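Local coordinates for Molybdate/tungstate binding protein (Sporomusa ovata, PDB 1FR3) that binds molybdate and tungstate oxyanions as a hexamer of small subunits and probably serves in molybdate homeostasis, at residues A[25-30]-A[34-39]; A[21-26]-A[41-46]. All blocks are in the same frame, centred on the assembly; numbering follows the deposited sequence.

Interaction 1 of 2, residues A[25-30]-A[34-39]; sequences IVMDYK and LVAAIT. With WO4 (tungstate(VI)ion), chain R.
Ile25 and Met27 pair with Ala36 and Leu34 in the antiparallel beta hairpin of strands 22-29 and 32-39, part of the OB-like fold of the TOBE domain. Ile25 with Ala36 and Met27 with Leu34 are hydrogen-bonded pairs. Each is closed by two nearly straight backbone bonds, such as Ile25 N to Ala36 O at 2.8 Å. Val26 and Val35 form the non-hydrogen-bonded pair between them, and their side chains lie on the other face of the sheet. On the face of Ile25, Met27, Leu34 and Ala36 the packing is apolar. The thioether chain of Met27 bends at its last torsion (chi3 -78°), and this lays CE 3.8 Å from Ala36 CB. At the turn end of the hairpin Leu34 CD1 meets Tyr29 CB at 3.7 Å. The end of the Tyr29 side chain leads away from segment 34-39, and its hydroxyl bonds Thr32 OG1 of the second subunit. At the opposite end Ile38 crosses Ile25 at about a right angle, with Ile38 CD1 3.7 Å from Ile25 CG1. Ile38 CG1 sits between its own backbone N and carbonyl carbon (chi1 66°), which turns this branch to Ile25 while CG2 faces the tungstate. Cut back to an alanine here, the side chain would probably open a gap beside Ile25 and strip apolar cover from one side of the anion. Further out, Leu48 packs on both isoleucines, and Met63 of the second subunit covers Ile38. The strand ends at the bound tungstate, whose pocket is completed by Ser42 and by Ser4, Arg6, Lys59 and Ala60 of the third subunit. Thr39, the N-cap of the following helix, donates two hydrogen bonds to one oxygen, from Thr39 N at 2.9 Å and Thr39 OG1 at 2.8 Å to tungstate O1.

Interaction 2 of 2, residues A[21-26]-A[41-46]; sequences VMAKIV and DSVADL. With WO4 (tungstate(VI)ion), chain N.
Val43 of helix 40-46 packs one methyl onto strand 22-29, a helix-on-sheet contact within the OB-like TOBE fold. The tight part is small and wholly apolar. Val43 CG2 lies 3.6 Å from Ala23 CB and 3.8 Å from Ile25 CD1, so it touches two residues whose side chains leave the same face of the strand. With CG1 anti to the backbone N (chi1 171°), CG2 is the branch turned to the strand. The Val43 and Ile25 side chains run antiparallel alongside each other. The small Ala23 side chain probably allows this approach; Ala23 CA is 7.5 Å from Val43 CA. No direct hydrogen bond joins the two segments. Toward Val21 and Asp41 the contact is looser and a water bridges the segments. It donates to Val21 O and to Asp41 OD1, each at 2.7 Å, and so links the residue just before the strand to the helix. The carboxylate of Asp41 also forms a salt bridge to Lys24 of the fifth subunit. On the helix, Ser42 OG bonds the tungstate that Thr39 also holds, in a pocket shared with the third subunit. The backbone amides of Val21 and Met22, with Thr20 N, bind another tungstate; Val21 and Met22 of the fourth and fifth subunits bind it too. Both amides point at one oxygen: Met22 N is 2.8 Å from tungstate O1, and Val21 N is a longer 3.2 Å away.

How the interactions relate
Both contacts use strand 22-29 and share Ile25, which pairs by backbone and packs CG1 on Ile38 in interaction 1, and offers CD1 to the helix in interaction 2. Both are buried, but interaction 1 lies nearer the centre of the chain and covers about four times the area. It rests on backbone hydrogen bonds with apolar packing on top. Interaction 2 has methyl contacts and a water bridge instead. Strand 32-39 runs directly into helix 40-46, so the second contact continues the first. A probable hydrogen bond from Ala23 N to Ile38 O ties them together. Both touch the tungstate at the strand-helix junction, through Thr39 and Ser42. Interaction 2 alone also reaches a second one, at Val21 and Met22.

Interaction 1 of 2, residues A[25-30]-A[34-39]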
loop_
_atom_site.group_PDB
_atom_site.type_symbol
_atom_site.label_atom_id
_atom_site.label_comp_id
_atom_site.label_asym_id
_atom_site.label_seq_id
_atom_site.Cartn_x
_atom_site.Cartn_y
_atom_site.Cartn_z
ATOM N N ILE A 25 -11.382 7.826 -10.027
ATOM C CA ILE A 25 -11.658 9.232 -9.762
ATOM C C ILE A 25 -10.538 10.035 -10.436
ATOM O O ILE A 25 -9.385 9.907 -10.026
ATOM C CB ILE A 25 -11.685 9.578 -8.266
ATOM C CG1 ILE A 25 -12.495 8.572 -7.449
ATOM C CG2 ILE A 25 -12.226 10.987 -8.043
ATOM C CD1 ILE A 25 -13.931 8.369 -7.843
ATOM N N VAL A 26 -10.894 10.744 -11.495
ATOM C CA VAL A 26 -9.914 11.538 -12.239
ATOM C C VAL A 26 -9.989 12.969 -11.707
ATOM O O VAL A 26 -11.069 13.561 -11.693
ATOM C CB VAL A 26 -10.174 11.545 -13.752
ATOM C CG1 VAL A 26 -9.028 12.261 -14.461
ATOM C CG2 VAL A 26 -10.307 10.128 -14.294
ATOM N N MET A 27 -8.863 13.492 -11.238
ATOM C CA MET A 27 -8.850 14.823 -10.653
ATOM C C MET A 27 -7.815 15.724 -11.306
ATOM O O MET A 27 -6.876 15.262 -11.956
ATOM C CB MET A 27 -8.505 14.687 -9.159
ATOM C CG MET A 27 -9.569 13.951 -8.358
ATOM S SD MET A 27 -8.977 13.453 -6.721
ATOM C CE MET A 27 -7.986 12.023 -7.149
ATOM N N ASP A 28 -7.999 17.023 -11.119
ATOM C CA ASP A 28 -7.015 17.998 -11.567
ATOM C C ASP A 28 -6.365 18.616 -10.325
ATOM O O ASP A 28 -7.074 19.014 -9.402
ATOM C CB ASP A 28 -7.616 19.129 -12.406
ATOM C CG ASP A 28 -6.534 20.127 -12.803
ATOM O OD1 ASP A 28 -6.487 21.212 -12.192
ATOM O OD2 ASP A 28 -5.738 19.819 -13.711
ATOM N N TYR A 29 -5.043 18.650 -10.335
ATOM C CA TYR A 29 -4.305 19.301 -9.264
ATOM C C TYR A 29 -3.373 20.343 -9.896
ATOM O O TYR A 29 -2.304 19.980 -10.388
ATOM C CB TYR A 29 -3.482 18.327 -8.414
ATOM C CG TYR A 29 -2.799 19.094 -7.289
ATOM C CD1 TYR A 29 -3.566 19.657 -6.277
ATOM C CD2 TYR A 29 -1.430 19.258 -7.270
ATOM C CE1 TYR A 29 -2.964 20.365 -5.250
ATOM C CE2 TYR A 29 -0.819 19.972 -6.249
ATOM C CZ TYR A 29 -1.597 20.514 -5.253
ATOM O OH TYR A 29 -0.998 21.224 -4.231
ATOM N N LYS A 30 -3.796 21.606 -9.879
ATOM C CA LYS A 30 -2.973 22.679 -10.429
ATOM C C LYS A 30 -2.465 22.356 -11.825
ATOM O O LYS A 30 -1.337 22.711 -12.185
ATOM C CB LYS A 30 -1.806 22.974 -9.472
ATOM C CG LYS A 30 -2.236 23.354 -8.064
ATOM C CD LYS A 30 -1.048 23.632 -7.148
ATOM C CE LYS A 30 -1.542 24.081 -5.779
ATOM N NZ LYS A 30 -0.431 24.130 -4.784
ATOM N N LEU A 34 -4.607 13.637 -11.731
ATOM C CA LEU A 34 -4.415 12.627 -10.692
ATOM C C LEU A 34 -5.472 11.540 -10.920
ATOM O O LEU A 34 -6.551 11.841 -11.444
ATOM C CB LEU A 34 -4.569 13.190 -9.287
ATOM C CG LEU A 34 -3.697 14.385 -8.884
ATOM C CD1 LEU A 34 -4.017 14.810 -7.458
ATOM C CD2 LEU A 34 -2.222 14.029 -9.038
ATOM N N VAL A 35 -5.155 10.314 -10.542
ATOM C CA VAL A 35 -6.101 9.213 -10.688
ATOM C C VAL A 35 -6.109 8.394 -9.393
ATOM O O VAL A 35 -5.067 7.881 -8.984
ATOM C CB VAL A 35 -5.796 8.289 -11.874
ATOM C CG1 VAL A 35 -6.802 7.143 -11.962
ATOM C CG2 VAL A 35 -5.809 9.091 -13.173
ATOM N N ALA A 36 -7.279 8.326 -8.768
ATOM C CA ALA A 36 -7.440 7.520 -7.565
ATOM C C ALA A 36 -8.384 6.353 -7.883
ATOM O O ALA A 36 -9.366 6.533 -8.611
ATOM C CB ALA A 36 -8.005 8.345 -6.414
ATOM N N ALA A 37 -8.078 5.180 -7.364
ATOM C CA ALA A 37 -8.953 4.014 -7.510
ATOM C C ALA A 37 -9.484 3.682 -6.112
ATOM O O ALA A 37 -8.715 3.249 -5.252
ATOM C CB ALA A 37 -8.239 2.848 -8.144
ATOM N N ILE A 38 -10.765 3.949 -5.907
ATOM C CA ILE A 38 -11.412 3.727 -4.613
ATOM C C ILE A 38 -12.651 2.859 -4.784
ATOM O O ILE A 38 -13.004 2.524 -5.915
ATOM C CB ILE A 38 -11.783 5.060 -3.941
ATOM C CG1 ILE A 38 -12.863 5.809 -4.730
ATOM C CG2 ILE A 38 -10.534 5.930 -3.785
ATOM C CD1 ILE A 38 -13.286 7.130 -4.125
ATOM N N THR A 39 -13.315 2.486 -3.687
ATOM C CA THR A 39 -14.517 1.658 -3.863
ATOM C C THR A 39 -15.716 2.494 -4.297
ATOM O O THR A 39 -15.815 3.684 -4.010
ATOM C CB THR A 39 -14.871 0.897 -2.574
ATOM O OG1 THR A 39 -15.209 1.860 -1.570
ATOM C CG2 THR A 39 -13.695 0.048 -2.109
HETATM W W WO4 R . -11.218 3.097 -0.379
HETATM O O1 WO4 R . -12.869 3.322 -0.938
HETATM O O2 WO4 R . -10.370 4.649 -0.255
HETATM O O3 WO4 R . -10.389 2.107 -1.547
HETATM O O4 WO4 R . -11.191 2.348 1.211
#

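Interaction 2 of 2, residues A[21-26]-A[41-46]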
loop_
_atom_site.group_PDB
_atom_site.type_symbol
_atom_site.label_atom_id
_atom_site.label_comp_id
_atom_site.label_asym_id
_atom_site.label_seq_id
_atom_site.Cartn_x
_atom_site.Cartn_y
_atom_site.Cartn_z
ATOM N N VAL A 21 -17.074 -2.884 -8.477
ATOM C CA VAL A 21 -16.495 -2.784 -7.137
ATOM C C VAL A 21 -15.685 -1.511 -6.942
ATOM O O VAL A 21 -15.830 -0.827 -5.928
ATOM C CB VAL A 21 -15.598 -4.010 -6.883
ATOM C CG1 VAL A 21 -14.783 -3.869 -5.608
ATOM C CG2 VAL A 21 -16.471 -5.261 -6.844
ATOM N N MET A 22 -14.874 -1.184 -7.937
ATOM C CA MET A 22 -14.014 -0.015 -7.895
ATOM C C MET A 22 -14.513 1.140 -8.750
ATOM O O MET A 22 -15.295 0.974 -9.683
ATOM C CB MET A 22 -12.600 -0.406 -8.359
ATOM C CG MET A 22 -11.968 -1.512 -7.528
ATOM S SD MET A 22 -11.748 -1.126 -5.789
ATOM C CE MET A 22 -10.521 0.179 -5.864
ATOM N N ALA A 23 -14.002 2.329 -8.450
ATOM C CA ALA A 23 -14.325 3.532 -9.206
ATOM C C ALA A 23 -13.039 4.305 -9.490
ATOM O O ALA A 23 -12.162 4.369 -8.624
ATOM C CB ALA A 23 -15.291 4.419 -8.438
ATOM N N LYS A 24 -12.918 4.826 -10.698
ATOM C CA LYS A 24 -11.769 5.648 -11.066
ATOM C C LYS A 24 -12.151 7.106 -10.842
ATOM O O LYS A 24 -13.136 7.573 -11.411
ATOM C CB LYS A 24 -11.380 5.429 -12.532
ATOM C CG LYS A 24 -10.284 6.378 -13.003
ATOM C CD LYS A 24 -9.875 6.166 -14.443
ATOM C CE LYS A 24 -10.980 6.423 -15.445
ATOM N NZ LYS A 24 -10.460 6.461 -16.849
ATOM N N ILE A 25 -11.382 7.826 -10.027
ATOM C CA ILE A 25 -11.658 9.232 -9.762
ATOM C C ILE A 25 -10.538 10.035 -10.436
ATOM O O ILE A 25 -9.385 9.907 -10.026
ATOM C CB ILE A 25 -11.685 9.578 -8.266
ATOM C CG1 ILE A 25 -12.495 8.572 -7.449
ATOM C CG2 ILE A 25 -12.226 10.987 -8.043
ATOM C CD1 ILE A 25 -13.931 8.369 -7.843
ATOM N N VAL A 26 -10.894 10.744 -11.495
ATOM C CA VAL A 26 -9.914 11.538 -12.239
ATOM C C VAL A 26 -9.989 12.969 -11.707
ATOM O O VAL A 26 -11.069 13.561 -11.693
ATOM C CB VAL A 26 -10.174 11.545 -13.752
ATOM C CG1 VAL A 26 -9.028 12.261 -14.461
ATOM C CG2 VAL A 26 -10.307 10.128 -14.294
ATOM N N ASP A 41 -18.486 2.201 -3.045
ATOM C CA ASP A 41 -19.118 2.516 -1.773
ATOM C C ASP A 41 -18.723 3.919 -1.317
ATOM O O ASP A 41 -19.543 4.687 -0.822
ATOM C CB ASP A 41 -18.702 1.493 -0.713
ATOM C CG ASP A 41 -19.078 0.070 -1.114
ATOM O OD1 ASP A 41 -18.474 -0.406 -2.101
ATOM O OD2 ASP A 41 -19.927 -0.536 -0.439
ATOM N N SER A 42 -17.441 4.244 -1.499
ATOM C CA SER A 42 -16.936 5.562 -1.108
ATOM C C SER A 42 -17.506 6.667 -1.987
ATOM O O SER A 42 -17.757 7.774 -1.512
ATOM C CB SER A 42 -15.407 5.564 -1.168
ATOM O OG SER A 42 -14.858 4.760 -0.140
ATOM N N VAL A 43 -17.687 6.389 -3.279
ATOM C CA VAL A 43 -18.285 7.389 -4.169
ATOM C C VAL A 43 -19.682 7.760 -3.669
ATOM O O VAL A 43 -20.044 8.932 -3.620
ATOM C CB VAL A 43 -18.344 6.881 -5.617
ATOM C CG1 VAL A 43 -19.152 7.823 -6.497
ATOM C CG2 VAL A 43 -16.922 6.737 -6.153
ATOM N N ALA A 44 -20.435 6.735 -3.293
ATOM C CA ALA A 44 -21.782 6.905 -2.766
ATOM C C ALA A 44 -21.791 7.630 -1.425
ATOM O O ALA A 44 -22.540 8.583 -1.229
ATOM C CB ALA A 44 -22.436 5.537 -2.609
ATOM N N ASP A 45 -20.916 7.210 -0.518
ATOM C CA ASP A 45 -20.826 7.806 0.811
ATOM C C ASP A 45 -20.434 9.274 0.749
ATOM O O ASP A 45 -21.038 10.122 1.407
ATOM C CB ASP A 45 -19.853 7.000 1.670
ATOM C CG ASP A 45 -19.776 7.437 3.117
ATOM O OD1 ASP A 45 -20.774 7.948 3.673
ATOM O OD2 ASP A 45 -18.685 7.261 3.710
ATOM N N LEU A 46 -19.403 9.588 -0.029
ATOM C CA LEU A 46 -18.926 10.956 -0.172
ATOM C C LEU A 46 -19.776 11.758 -1.151
ATOM O O LEU A 46 -19.682 12.984 -1.216
ATOM C CB LEU A 46 -17.459 10.955 -0.623
ATOM C CG LEU A 46 -16.393 10.729 0.449
ATOM C CD1 LEU A 46 -16.474 9.329 1.040
ATOM C CD2 LEU A 46 -14.993 10.980 -0.101
HETATM W W WO4 N . -14.004 -3.808 -11.485
HETATM O O1 WO4 N . -14.326 -2.902 -10.020
HETATM O O2 WO4 N . -12.953 -2.892 -12.560
HETATM O O3 WO4 N . -13.285 -5.341 -11.048
HETATM O O4 WO4 N . -15.531 -4.091 -12.330
HETATM O O HOH W 1 -17.017 -1.971 -3.768
#